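Afamin (Homo sapiens, PDB 6FAK) carries hydrophobic molecules in body fluids, binds vitamin E and keeps lipidated Wnt proteins soluble and active. Local coordinates at residues A154-T159 with T189-A194; F335-R340 with P347-I352; D404-H409 with K432-F437; T439-S444 with A448-L453; E460-N465 with P487-L492. All coordinates share one frame; numbering follows the deposited sequence.

Contact 1. Residues A154-T159 with T189-A194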
# COMPACT_ATOMS: atom_id res chain seq x y z
N ALA A 154 -5.40 11.37 4.20
CA ALA A 154 -6.30 11.88 5.26
C ALA A 154 -7.74 11.38 5.22
O ALA A 154 -8.27 11.02 6.28
CB ALA A 154 -6.23 13.38 5.40
N PRO A 155 -8.38 11.38 4.04
CA PRO A 155 -9.75 10.88 3.99
C PRO A 155 -9.84 9.43 4.47
O PRO A 155 -10.80 9.05 5.15
CB PRO A 155 -10.10 11.00 2.49
CG PRO A 155 -9.24 12.10 1.99
CD PRO A 155 -7.97 11.98 2.75
N THR A 156 -8.83 8.62 4.18
CA THR A 156 -8.76 7.24 4.65
C THR A 156 -8.65 7.14 6.19
O THR A 156 -9.42 6.40 6.85
CB THR A 156 -7.63 6.47 3.95
OG1 THR A 156 -7.83 6.58 2.53
CG2 THR A 156 -7.64 5.03 4.39
N LEU A 157 -7.73 7.90 6.75
CA LEU A 157 -7.48 7.92 8.18
C LEU A 157 -8.68 8.42 8.96
O LEU A 157 -9.01 7.86 10.04
CB LEU A 157 -6.26 8.79 8.52
CG LEU A 157 -4.96 8.21 9.02
CD1 LEU A 157 -4.71 6.73 8.69
CD2 LEU A 157 -3.77 9.08 8.64
N LEU A 158 -9.31 9.47 8.46
CA LEU A 158 -10.57 9.98 9.08
C LEU A 158 -11.72 8.95 9.03
O LEU A 158 -12.49 8.81 9.99
CB LEU A 158 -11.01 11.27 8.42
CG LEU A 158 -10.12 12.49 8.61
CD1 LEU A 158 -10.53 13.58 7.63
CD2 LEU A 158 -10.16 13.02 10.02
N THR A 159 -11.87 8.23 7.93
CA THR A 159 -12.80 7.14 7.85
C THR A 159 -12.47 6.02 8.85
O THR A 159 -13.38 5.44 9.52
CB THR A 159 -12.87 6.58 6.41
OG1 THR A 159 -13.36 7.61 5.55
CG2 THR A 159 -13.79 5.36 6.32
N THR A 189 -8.92 -2.56 10.73
CA THR A 189 -7.48 -2.72 10.48
C THR A 189 -7.15 -3.20 9.07
O THR A 189 -6.19 -2.68 8.43
CB THR A 189 -6.87 -3.67 11.52
OG1 THR A 189 -7.11 -3.04 12.78
CG2 THR A 189 -5.36 -3.89 11.30
N GLN A 190 -7.93 -4.16 8.57
CA GLN A 190 -7.74 -4.64 7.21
C GLN A 190 -7.98 -3.54 6.16
O GLN A 190 -7.30 -3.49 5.14
CB GLN A 190 -8.61 -5.85 6.93
CG GLN A 190 -8.12 -7.04 7.75
CD GLN A 190 -9.03 -8.27 7.66
OE1 GLN A 190 -10.24 -8.18 7.38
NE2 GLN A 190 -8.42 -9.45 7.89
N TYR A 191 -8.99 -2.71 6.40
CA TYR A 191 -9.30 -1.60 5.52
C TYR A 191 -8.09 -0.63 5.46
O TYR A 191 -7.57 -0.27 4.38
CB TYR A 191 -10.52 -0.89 6.05
CG TYR A 191 -10.97 0.23 5.19
CD1 TYR A 191 -11.75 -0.02 4.08
CD2 TYR A 191 -10.63 1.55 5.48
CE1 TYR A 191 -12.20 1.01 3.27
CE2 TYR A 191 -11.07 2.60 4.68
CZ TYR A 191 -11.85 2.33 3.57
OH TYR A 191 -12.31 3.34 2.74
N LEU A 192 -7.63 -0.27 6.65
CA LEU A 192 -6.51 0.63 6.78
C LEU A 192 -5.28 0.04 6.04
O LEU A 192 -4.68 0.72 5.23
CB LEU A 192 -6.23 0.92 8.28
CG LEU A 192 -4.88 1.61 8.52
CD1 LEU A 192 -4.91 3.00 7.92
CD2 LEU A 192 -4.54 1.66 10.00
N LYS A 193 -4.95 -1.21 6.30
CA LYS A 193 -3.78 -1.83 5.69
C LYS A 193 -3.91 -2.01 4.18
O LYS A 193 -2.93 -1.76 3.47
CB LYS A 193 -3.39 -3.13 6.37
CG LYS A 193 -2.83 -2.96 7.78
CD LYS A 193 -2.10 -1.63 8.09
CE LYS A 193 -1.70 -1.54 9.56
NZ LYS A 193 -0.84 -0.37 9.88
N ALA A 194 -5.10 -2.36 3.70
CA ALA A 194 -5.33 -2.43 2.25
C ALA A 194 -5.16 -1.07 1.53
O ALA A 194 -4.44 -0.99 0.53
CB ALA A 194 -6.71 -2.98 1.93

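Contact 2. Residues F335-R340 with P347-I352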
# COMPACT_ATOMS: atom_id res chain seq x y z
N PHE A 335 -7.93 3.11 -22.45
CA PHE A 335 -9.38 3.26 -22.21
C PHE A 335 -10.18 2.12 -22.85
O PHE A 335 -10.94 1.41 -22.17
CB PHE A 335 -9.83 4.63 -22.71
CG PHE A 335 -11.30 4.77 -22.88
CD1 PHE A 335 -12.14 4.81 -21.76
CD2 PHE A 335 -11.86 4.91 -24.15
CE1 PHE A 335 -13.52 4.99 -21.94
CE2 PHE A 335 -13.22 5.08 -24.32
CZ PHE A 335 -14.06 5.11 -23.22
N GLU A 336 -10.01 1.97 -24.15
CA GLU A 336 -10.81 0.98 -24.91
C GLU A 336 -10.48 -0.46 -24.47
O GLU A 336 -11.43 -1.28 -24.28
CB GLU A 336 -10.60 1.14 -26.41
CG GLU A 336 -11.16 2.43 -27.02
CD GLU A 336 -12.70 2.56 -26.90
OE1 GLU A 336 -13.39 1.59 -26.59
OE2 GLU A 336 -13.24 3.67 -27.11
N TYR A 337 -9.19 -0.77 -24.30
CA TYR A 337 -8.77 -2.12 -23.92
C TYR A 337 -9.17 -2.44 -22.47
O TYR A 337 -9.71 -3.54 -22.19
CB TYR A 337 -7.25 -2.33 -24.14
CG TYR A 337 -6.87 -3.79 -24.22
CD1 TYR A 337 -6.65 -4.53 -23.08
CD2 TYR A 337 -6.84 -4.47 -25.47
CE1 TYR A 337 -6.38 -5.89 -23.13
CE2 TYR A 337 -6.54 -5.86 -25.53
CZ TYR A 337 -6.29 -6.54 -24.35
OH TYR A 337 -6.02 -7.90 -24.35
N SER A 338 -8.95 -1.50 -21.55
CA SER A 338 -9.31 -1.70 -20.13
C SER A 338 -10.81 -1.89 -19.89
O SER A 338 -11.21 -2.80 -19.16
CB SER A 338 -8.79 -0.58 -19.25
OG SER A 338 -7.38 -0.46 -19.39
N ARG A 339 -11.64 -1.08 -20.54
CA ARG A 339 -13.07 -1.17 -20.33
C ARG A 339 -13.69 -2.44 -20.87
O ARG A 339 -14.72 -2.87 -20.34
CB ARG A 339 -13.81 0.06 -20.86
CG ARG A 339 -13.99 0.14 -22.35
CD ARG A 339 -14.72 1.43 -22.59
NE ARG A 339 -14.82 1.74 -23.98
CZ ARG A 339 -15.89 2.31 -24.56
NH1 ARG A 339 -16.97 2.61 -23.85
NH2 ARG A 339 -15.85 2.61 -25.84
N ARG A 340 -13.07 -3.04 -21.89
CA ARG A 340 -13.47 -4.33 -22.42
C ARG A 340 -12.86 -5.55 -21.77
O ARG A 340 -13.20 -6.64 -22.15
CB ARG A 340 -13.16 -4.41 -23.90
CG ARG A 340 -14.01 -3.50 -24.75
CD ARG A 340 -13.46 -3.55 -26.17
NE ARG A 340 -14.33 -2.83 -27.12
CZ ARG A 340 -14.35 -1.52 -27.22
NH1 ARG A 340 -13.59 -0.78 -26.42
NH2 ARG A 340 -15.15 -0.94 -28.10
N PRO A 347 -1.70 -4.22 -13.51
CA PRO A 347 -0.36 -4.46 -14.08
C PRO A 347 -0.37 -5.18 -15.46
O PRO A 347 0.39 -4.81 -16.35
CB PRO A 347 0.36 -5.30 -12.99
CG PRO A 347 -0.38 -5.06 -11.76
CD PRO A 347 -1.79 -4.66 -12.10
N GLU A 348 -1.31 -6.13 -15.63
CA GLU A 348 -1.47 -6.82 -16.90
C GLU A 348 -1.90 -5.82 -17.99
O GLU A 348 -1.37 -5.84 -19.05
CB GLU A 348 -2.45 -8.00 -16.83
CG GLU A 348 -2.47 -8.80 -18.16
CD GLU A 348 -1.12 -9.48 -18.49
OE1 GLU A 348 -0.35 -9.81 -17.56
OE2 GLU A 348 -0.86 -9.76 -19.69
N LEU A 349 -2.84 -4.94 -17.69
CA LEU A 349 -3.25 -3.92 -18.68
C LEU A 349 -2.08 -3.01 -19.07
O LEU A 349 -1.92 -2.71 -20.20
CB LEU A 349 -4.38 -3.09 -18.16
CG LEU A 349 -5.68 -3.85 -17.98
CD1 LEU A 349 -6.63 -3.07 -17.12
CD2 LEU A 349 -6.30 -4.22 -19.31
N LEU A 350 -1.27 -2.60 -18.09
CA LEU A 350 -0.13 -1.75 -18.39
C LEU A 350 0.96 -2.48 -19.16
O LEU A 350 1.62 -1.85 -19.97
CB LEU A 350 0.46 -1.14 -17.11
CG LEU A 350 -0.61 -0.36 -16.33
CD1 LEU A 350 -0.00 0.08 -15.00
CD2 LEU A 350 -1.16 0.80 -17.11
N ARG A 351 1.18 -3.79 -18.90
CA ARG A 351 2.07 -4.57 -19.73
C ARG A 351 1.59 -4.59 -21.22
O ARG A 351 2.40 -4.43 -22.14
CB ARG A 351 2.27 -6.00 -19.17
CG ARG A 351 3.08 -6.02 -17.88
CD ARG A 351 3.40 -7.44 -17.50
NE ARG A 351 2.25 -8.12 -16.91
CZ ARG A 351 1.92 -8.18 -15.63
NH1 ARG A 351 2.57 -7.48 -14.72
NH2 ARG A 351 0.89 -8.91 -15.25
N ILE A 352 0.29 -4.78 -21.40
CA ILE A 352 -0.32 -4.78 -22.72
C ILE A 352 -0.13 -3.43 -23.43
O ILE A 352 0.21 -3.39 -24.63
CB ILE A 352 -1.82 -5.26 -22.64
CG1 ILE A 352 -1.78 -6.77 -22.35
CG2 ILE A 352 -2.58 -4.96 -23.94
CD1 ILE A 352 -3.08 -7.34 -21.90

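Contact 3. Residues D404-H409 with K432-F437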
# COMPACT_ATOMS: atom_id res chain seq x y z
N ASP A 404 -0.03 -20.98 5.60
CA ASP A 404 1.22 -21.04 6.32
C ASP A 404 2.32 -21.71 5.49
O ASP A 404 3.44 -21.17 5.37
CB ASP A 404 1.05 -21.79 7.64
CG ASP A 404 0.19 -21.05 8.65
OD1 ASP A 404 -0.11 -19.88 8.50
OD2 ASP A 404 -0.13 -21.67 9.67
N GLY A 405 2.00 -22.86 4.90
CA GLY A 405 2.94 -23.62 4.06
C GLY A 405 3.44 -22.85 2.85
O GLY A 405 4.64 -22.86 2.54
N LEU A 406 2.54 -22.15 2.18
CA LEU A 406 2.92 -21.30 1.08
C LEU A 406 3.75 -20.12 1.57
O LEU A 406 4.67 -19.74 0.89
CB LEU A 406 1.70 -20.74 0.30
CG LEU A 406 2.03 -19.99 -1.01
CD1 LEU A 406 2.94 -20.76 -1.96
CD2 LEU A 406 0.76 -19.58 -1.73
N LYS A 407 3.36 -19.53 2.70
CA LYS A 407 4.08 -18.40 3.29
C LYS A 407 5.57 -18.76 3.52
O LYS A 407 6.44 -17.96 3.16
CB LYS A 407 3.42 -17.92 4.57
CG LYS A 407 4.07 -16.69 5.19
CD LYS A 407 3.29 -16.04 6.32
CE LYS A 407 2.75 -16.98 7.40
NZ LYS A 407 3.64 -18.09 7.83
N TYR A 408 5.83 -19.96 4.03
CA TYR A 408 7.20 -20.39 4.33
C TYR A 408 8.05 -20.47 3.08
O TYR A 408 9.24 -20.08 3.08
CB TYR A 408 7.16 -21.73 5.10
CG TYR A 408 6.38 -21.68 6.39
CD1 TYR A 408 6.39 -20.54 7.21
CD2 TYR A 408 5.61 -22.77 6.81
CE1 TYR A 408 5.70 -20.51 8.40
CE2 TYR A 408 4.89 -22.75 7.99
CZ TYR A 408 4.94 -21.63 8.78
OH TYR A 408 4.22 -21.56 9.92
N HIS A 409 7.44 -20.89 1.96
CA HIS A 409 8.13 -20.90 0.67
C HIS A 409 8.51 -19.47 0.20
O HIS A 409 9.66 -19.25 -0.27
CB HIS A 409 7.31 -21.64 -0.41
CG HIS A 409 7.25 -23.13 -0.23
ND1 HIS A 409 7.35 -24.01 -1.28
CD2 HIS A 409 7.13 -23.89 0.89
CE1 HIS A 409 7.28 -25.25 -0.83
NE2 HIS A 409 7.15 -25.21 0.49
N LYS A 432 2.12 -10.21 3.54
CA LYS A 432 1.45 -9.49 2.47
C LYS A 432 1.39 -10.29 1.17
O LYS A 432 0.35 -10.32 0.51
CB LYS A 432 2.10 -8.14 2.22
CG LYS A 432 1.82 -7.17 3.34
CD LYS A 432 2.64 -5.88 3.29
CE LYS A 432 2.55 -5.12 4.62
NZ LYS A 432 3.55 -4.01 4.76
N MET A 433 2.46 -10.98 0.80
CA MET A 433 2.39 -11.79 -0.42
C MET A 433 1.32 -12.90 -0.31
O MET A 433 0.53 -13.07 -1.23
CB MET A 433 3.74 -12.38 -0.76
CG MET A 433 3.79 -13.17 -2.04
SD MET A 433 3.42 -12.17 -3.50
CE MET A 433 4.99 -11.38 -3.76
N VAL A 434 1.25 -13.60 0.82
CA VAL A 434 0.37 -14.74 0.94
C VAL A 434 -1.10 -14.31 0.94
O VAL A 434 -1.94 -15.05 0.48
CB VAL A 434 0.80 -15.68 2.08
CG1 VAL A 434 0.34 -15.22 3.43
CG2 VAL A 434 0.30 -17.07 1.78
N THR A 435 -1.35 -13.11 1.44
CA THR A 435 -2.70 -12.51 1.49
C THR A 435 -3.36 -12.32 0.14
O THR A 435 -4.57 -12.44 0.02
CB THR A 435 -2.64 -11.22 2.30
OG1 THR A 435 -2.25 -11.60 3.62
CG2 THR A 435 -3.98 -10.53 2.38
N ALA A 436 -2.57 -12.06 -0.89
CA ALA A 436 -3.06 -12.09 -2.25
C ALA A 436 -3.75 -13.42 -2.55
O ALA A 436 -4.81 -13.44 -3.21
CB ALA A 436 -1.95 -11.86 -3.24
N PHE A 437 -3.16 -14.52 -2.11
CA PHE A 437 -3.72 -15.86 -2.40
C PHE A 437 -4.88 -16.27 -1.55
O PHE A 437 -5.86 -16.84 -2.07
CB PHE A 437 -2.62 -16.90 -2.40
CG PHE A 437 -1.57 -16.57 -3.38
CD1 PHE A 437 -1.77 -16.84 -4.70
CD2 PHE A 437 -0.46 -15.86 -3.00
CE1 PHE A 437 -0.84 -16.46 -5.64
CE2 PHE A 437 0.47 -15.47 -3.94
CZ PHE A 437 0.27 -15.76 -5.26

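Contact 4. Residues T439-S444 with A448-L453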
# COMPACT_ATOMS: atom_id res chain seq x y z
N THR A 439 -7.00 -14.16 -0.09
CA THR A 439 -8.09 -13.31 -0.48
C THR A 439 -8.73 -13.72 -1.83
O THR A 439 -9.94 -13.59 -1.95
CB THR A 439 -7.57 -11.87 -0.61
OG1 THR A 439 -7.05 -11.46 0.66
CG2 THR A 439 -8.65 -10.92 -1.07
N CYS A 440 -7.94 -14.19 -2.80
CA CYS A 440 -8.36 -14.24 -4.20
C CYS A 440 -8.49 -15.60 -4.83
O CYS A 440 -9.15 -15.72 -5.86
CB CYS A 440 -7.33 -13.50 -5.07
SG CYS A 440 -6.96 -11.79 -4.61
N CYS A 441 -7.77 -16.60 -4.31
CA CYS A 441 -7.68 -17.87 -5.04
C CYS A 441 -9.09 -18.48 -5.05
O CYS A 441 -9.84 -18.32 -4.10
CB CYS A 441 -6.59 -18.81 -4.52
SG CYS A 441 -4.87 -18.35 -4.94
N THR A 442 -9.48 -19.03 -6.20
CA THR A 442 -10.84 -19.59 -6.47
C THR A 442 -11.97 -18.61 -6.80
O THR A 442 -13.07 -19.05 -7.22
CB THR A 442 -11.36 -20.57 -5.38
OG1 THR A 442 -11.77 -19.85 -4.21
CG2 THR A 442 -10.29 -21.59 -5.04
N LEU A 443 -11.75 -17.31 -6.64
CA LEU A 443 -12.76 -16.33 -7.07
C LEU A 443 -12.92 -16.38 -8.59
O LEU A 443 -12.06 -16.92 -9.27
CB LEU A 443 -12.39 -14.90 -6.64
CG LEU A 443 -12.19 -14.63 -5.15
CD1 LEU A 443 -11.90 -13.15 -4.97
CD2 LEU A 443 -13.39 -15.10 -4.34
N SER A 444 -14.03 -15.86 -9.11
CA SER A 444 -14.21 -15.79 -10.57
C SER A 444 -13.15 -14.87 -11.24
O SER A 444 -12.68 -15.17 -12.32
CB SER A 444 -15.62 -15.32 -10.93
OG SER A 444 -15.81 -13.98 -10.51
N ALA A 448 -7.23 -11.32 -11.91
CA ALA A 448 -7.13 -9.89 -11.64
C ALA A 448 -6.82 -9.61 -10.15
O ALA A 448 -5.93 -8.80 -9.81
CB ALA A 448 -8.40 -9.16 -12.08
N CYS A 449 -7.54 -10.29 -9.29
CA CYS A 449 -7.40 -10.09 -7.85
C CYS A 449 -5.97 -10.40 -7.35
O CYS A 449 -5.33 -9.58 -6.70
CB CYS A 449 -8.46 -10.94 -7.12
SG CYS A 449 -8.50 -10.76 -5.32
N VAL A 450 -5.46 -11.59 -7.70
CA VAL A 450 -4.15 -12.02 -7.29
C VAL A 450 -3.05 -11.09 -7.84
O VAL A 450 -2.14 -10.68 -7.10
CB VAL A 450 -3.86 -13.46 -7.76
CG1 VAL A 450 -2.40 -13.85 -7.53
CG2 VAL A 450 -4.77 -14.46 -7.04
N ASP A 451 -3.11 -10.77 -9.12
CA ASP A 451 -2.01 -10.01 -9.72
C ASP A 451 -2.04 -8.57 -9.17
O ASP A 451 -0.98 -8.01 -8.92
CB ASP A 451 -2.05 -10.10 -11.24
CG ASP A 451 -0.76 -9.62 -11.92
OD1 ASP A 451 0.36 -9.97 -11.52
OD2 ASP A 451 -0.85 -8.85 -12.89
N ASN A 452 -3.23 -8.01 -8.94
CA ASN A 452 -3.39 -6.69 -8.35
C ASN A 452 -2.78 -6.64 -6.93
O ASN A 452 -2.03 -5.71 -6.59
CB ASN A 452 -4.86 -6.28 -8.29
CG ASN A 452 -5.40 -5.69 -9.62
OD1 ASN A 452 -4.66 -5.23 -10.48
ND2 ASN A 452 -6.73 -5.70 -9.75
N LEU A 453 -3.15 -7.60 -6.10
CA LEU A 453 -2.68 -7.61 -4.72
C LEU A 453 -1.23 -8.01 -4.59
O LEU A 453 -0.53 -7.43 -3.77
CB LEU A 453 -3.53 -8.50 -3.83
CG LEU A 453 -4.94 -8.01 -3.52
CD1 LEU A 453 -5.60 -9.01 -2.59
CD2 LEU A 453 -4.95 -6.65 -2.87

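Contact 5. Residues E460-N465 with P487-L492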
# COMPACT_ATOMS: atom_id res chain seq x y z
N GLU A 460 5.62 -1.84 -1.77
CA GLU A 460 6.09 -1.67 -0.38
C GLU A 460 7.63 -1.79 -0.30
O GLU A 460 8.30 -1.00 0.37
CB GLU A 460 5.49 -2.77 0.49
CG GLU A 460 5.31 -2.38 1.93
CD GLU A 460 3.91 -1.88 2.26
OE1 GLU A 460 2.94 -2.16 1.53
OE2 GLU A 460 3.82 -1.20 3.30
N LEU A 461 8.16 -2.81 -0.96
CA LEU A 461 9.57 -3.10 -1.00
C LEU A 461 10.44 -1.99 -1.60
O LEU A 461 11.51 -1.70 -1.14
CB LEU A 461 9.79 -4.37 -1.86
CG LEU A 461 11.18 -4.98 -2.04
CD1 LEU A 461 11.84 -5.18 -0.71
CD2 LEU A 461 11.05 -6.35 -2.70
N CYS A 462 9.96 -1.41 -2.69
CA CYS A 462 10.76 -0.50 -3.47
C CYS A 462 10.83 0.92 -2.92
O CYS A 462 11.69 1.68 -3.34
CB CYS A 462 10.27 -0.46 -4.91
SG CYS A 462 10.59 -2.07 -5.66
N GLY A 463 9.94 1.25 -1.99
CA GLY A 463 10.03 2.52 -1.28
C GLY A 463 9.02 3.53 -1.79
O GLY A 463 8.65 3.53 -3.01
N VAL A 464 8.62 4.43 -0.89
CA VAL A 464 7.70 5.51 -1.20
C VAL A 464 8.41 6.82 -1.48
O VAL A 464 8.34 7.34 -2.59
CB VAL A 464 6.59 5.65 -0.10
CG1 VAL A 464 5.58 6.69 -0.52
CG2 VAL A 464 5.93 4.31 0.13
N ASN A 465 9.14 7.33 -0.47
CA ASN A 465 9.82 8.58 -0.57
C ASN A 465 11.34 8.41 -0.63
O ASN A 465 12.08 9.31 -0.30
CB ASN A 465 9.44 9.51 0.61
CG ASN A 465 9.93 9.01 2.00
OD1 ASN A 465 10.21 7.83 2.20
ND2 ASN A 465 9.96 9.93 2.97
N PRO A 487 7.16 -9.66 -12.78
CA PRO A 487 8.00 -10.59 -13.58
C PRO A 487 9.53 -10.48 -13.37
O PRO A 487 10.20 -11.50 -13.35
CB PRO A 487 7.62 -10.27 -15.02
CG PRO A 487 6.26 -9.66 -14.94
CD PRO A 487 6.11 -9.00 -13.60
N CYS A 488 10.04 -9.27 -13.21
CA CYS A 488 11.46 -9.03 -12.93
C CYS A 488 11.90 -9.69 -11.59
O CYS A 488 12.90 -10.44 -11.57
CB CYS A 488 11.75 -7.54 -12.87
SG CYS A 488 13.49 -7.17 -12.77
N PHE A 489 11.17 -9.39 -10.53
CA PHE A 489 11.38 -10.00 -9.22
C PHE A 489 11.36 -11.54 -9.24
O PHE A 489 12.22 -12.17 -8.61
CB PHE A 489 10.39 -9.47 -8.19
CG PHE A 489 10.89 -8.24 -7.52
CD1 PHE A 489 11.90 -8.34 -6.56
CD2 PHE A 489 10.45 -6.99 -7.89
CE1 PHE A 489 12.43 -7.20 -5.97
CE2 PHE A 489 10.97 -5.82 -7.27
CZ PHE A 489 11.96 -5.93 -6.31
N GLU A 490 10.42 -12.11 -10.01
CA GLU A 490 10.31 -13.57 -10.21
C GLU A 490 11.51 -14.18 -10.91
O GLU A 490 11.73 -15.36 -10.76
CB GLU A 490 9.04 -13.96 -11.04
CG GLU A 490 7.67 -13.53 -10.50
CD GLU A 490 7.39 -13.90 -9.07
OE1 GLU A 490 7.74 -15.03 -8.67
OE2 GLU A 490 6.80 -13.07 -8.35
N SER A 491 12.26 -13.41 -11.66
CA SER A 491 13.44 -13.89 -12.32
C SER A 491 14.74 -13.88 -11.48
O SER A 491 15.74 -14.39 -11.94
CB SER A 491 13.67 -13.09 -13.60
OG SER A 491 14.30 -11.83 -13.34
N LEU A 492 14.72 -13.27 -10.29
CA LEU A 492 15.94 -13.05 -9.51
C LEU A 492 16.44 -14.33 -8.88
O LEU A 492 15.68 -15.15 -8.48
CB LEU A 492 15.71 -12.01 -8.41
CG LEU A 492 15.38 -10.59 -8.88
CD1 LEU A 492 15.34 -9.61 -7.70
CD2 LEU A 492 16.35 -10.09 -9.94

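Contact 1. Residues A154-T159 with T189-A194
Helical segments 154-159 and 189-194 run almost exactly antiparallel, at 173°, with their axes 10.3 Å apart, and are nearest at the CA atoms of Thr156 and Leu192, 7.3 Å apart. The gap is bridged by side chains at three points. Two methyls, Thr156 CG2 and Thr159 CG2, approach the Tyr191 ring obliquely, and each comes within 4.2 Å of Tyr191 CE2. Leu157 CD1 meets Leu192 CD1 at 3.8 Å, methyl against methyl. Leu157 departs from the usual staggered torsions, with chi1 at -111° and chi2 at 22°, and this bends its end back to Leu192 although its CB points away. The hydroxyl of Thr159 is turned onto its own helix. OG1 gives a 3.0 Å hydrogen bond to Pro155 O, which also accepts Thr159 N from the opposite face of the carbonyl plane. This leaves the Thr159 methyl to pack on the tyrosine. Thr156 OG1 and Tyr191 OH are both hydrogen-bonded to Gln291 OE1, and Thr156 OG1 also bonds Gln199 NE2. The arrangement is an antiparallel helix pair of the all-helical albumin fold. It joins the first albumin repeat to helix 177-209, where the pocket region for hydrophobic ligands begins, at Ala194.

Contact 2. Residues F335-R340 with P347-I352
Tyr337 lies against Ile352 and Leu349, and these three side chains make the tight part of the contact. Ile352 CG2 sits over the centre of one face of the tyrosine ring. It is a CH-pi contact, with the methyl 4.0 Å from the Tyr337 ring centroid and only 13° off the normal. Leu349 CD2 meets the same ring at its edge, 3.8 Å from Tyr337 CD1. The ring is placed there by a chi1 of -160°, with CG roughly opposite the backbone N. Beside it, Leu349 CD1 packs 3.5 Å from Ser338 OG, an oxygen whose hydrogen bond goes to Thr334 O. With an alanine in place of Tyr337, Ile352 CG2 would probably lose its ring face and a gap would open beside Leu349 CD2. Another flank of segment 335-340 is turned from segment 347-352 and is held by charge rather than by packing on it. There the partly exposed Arg339 forms a side-on salt bridge with Glu336: Arg339 NH2 reaches the syn lone pair of Glu336 OE1 at 2.8 Å, and NE meets that oxygen from above the carboxylate plane. One face of the Arg339 guanidinium lies over Phe335 CZ. The two helices cross at 143°, with axes 10.6 Å apart. Helix 216-225 packs on both Ser338 and Leu349, and helix 376-417 adds Phe380, which touches Ile352 and meets the Tyr337 ring.

Contact 3. Residues D404-H409 with K432-F437
Val434 projects one methyl, CG2, toward Leu406 and Lys407. Val434 CG2 lies 4.0 Å from the backbone N of Lys407 and 4.2 Å from Leu406 CB. At a chi1 of 81°, Val434 holds CG2 opposite its backbone N, facing Lys407 N, and CG1 in the crowded position between N and the carbonyl carbon. From there Val434 CG1 reaches Lys407 CD at 4.2 Å. Leu406 also points at the other helix. With CG opposite its own backbone N, chi1 -172°, its CD2 methyl comes to the Phe437 ring obliquely, and Leu406 CD2 lies 4.1 Å from both CG and CD2 of Phe437. The two side chains cross at about a right angle. Lys407 starts out extended and then curls through its last two torsions. Its aliphatic part therefore brushes Val434 while the ammonium group leads away. The charge is met by Asp527 on helix 521-536, in a salt bridge to Lys407 NZ. The close approach of the backbones is notable: the CA atoms of Lys407 and Val434 are 5.7 Å apart, and the axes pass at 9.4 Å. No hydrogen bond spans the two segments. The contact is therefore held by van der Waals packing of buried side chains, and the lysine contributes its carbon chain here while its charge is paired with another helix of the third albumin repeat.

Contact 4. Residues T439-S444 with A448-L453
Leu453 N bonds Cys449 O at 3.0 Å, a helical bond that sets both residues on the turn of helix 446-462 facing segment 439-444. From this turn Cys449 makes the covalent link, the disulfide between Cys440 SG and Cys449 SG, 2.0 Å long with chi3 at -63°. Cys449 SG stands opposite its backbone N, chi1 -177°, and this extends the sulfur across to its mate. Packing next to the bridge is tight: Cys440 CB and Val450 CG2 are 3.4 Å apart. Leu453 CD1 packs on the sulfur itself, 3.7 Å from Cys440 SG, and lies 3.9 Å from Thr439 CG2. Leu443 CD1 reaches Cys449 SG more loosely, at the exposed end. Here the chain leaves its helix at Cys441 and reverses in a type II turn from Cys440 to Leu443, closed by the 3.1 Å bond from Leu443 N to Cys440 O. Cys441 is itself bonded to Cys395, so adjacent cysteines make the paired disulfides characteristic of the albumin family. The bridges fasten the end of helix 423-440 to helix 446-462 and to helix 376-417, whose Val391 also touches Val450. Asp451 points away from segment 439-444 and forms a salt bridge with Arg351 of helix 346-363.

Contact 5. Residues E460-N465 with P487-L492
The Phe489 ring has the sulfur of Cys462 at its edge and a methyl of Leu461 set obliquely against it, while Phe458 stacks with it. The sulfur-aromatic contact is near the ring plane: Cys462 SG is 5.2 Å from the Phe489 centroid, 77° off the normal. Leu461 CD2 comes closer, 3.6 Å from Phe489 CE1. It gets there because Leu461 CG stands opposite the backbone N, chi1 -177°. Leucine and phenylalanine reach for each other from opposite directions across a wide backbone gap, with the CA atoms of Leu461 and Phe489 10.9 Å apart. Were Phe489 replaced by a serine, Leu461 CD2 and the Cys462 sulfur would be likely to lose their aromatic partner, and a gap would open between the segments. Cys462 is paired with Cys478 and Cys488 with Cys477. Cys477 and Cys478, the adjacent partners in these two disulfides, both touch the Phe489 side chain. The contact itself is apolar, and one aromatic ring spans the distance between the segments, beside the double disulfide.

Overall arrangement
Contacts 1, 2, 3 and 5 are buried; contact 4 is only partly buried, with Thr439 and Leu443 at the surface, and is the one closed by a covalent bond across its segments. Contacts 3 and 4 share helix 423-440 and touch through Phe437 and Val450, while contacts 4 and 5 share helix 446-462. A salt bridge from Lys432 to Glu460 ties contact 3 to contact 5. Contact 2 belongs to the second albumin repeat but meets the third through Arg351 and Asp451. Contact 1 stands apart, without touching the others, where the first repeat meets the second. Methyl and aromatic packing dominates contacts 1, 2, 3 and 5, and disulfides reinforce the surroundings of contacts 4 and 5.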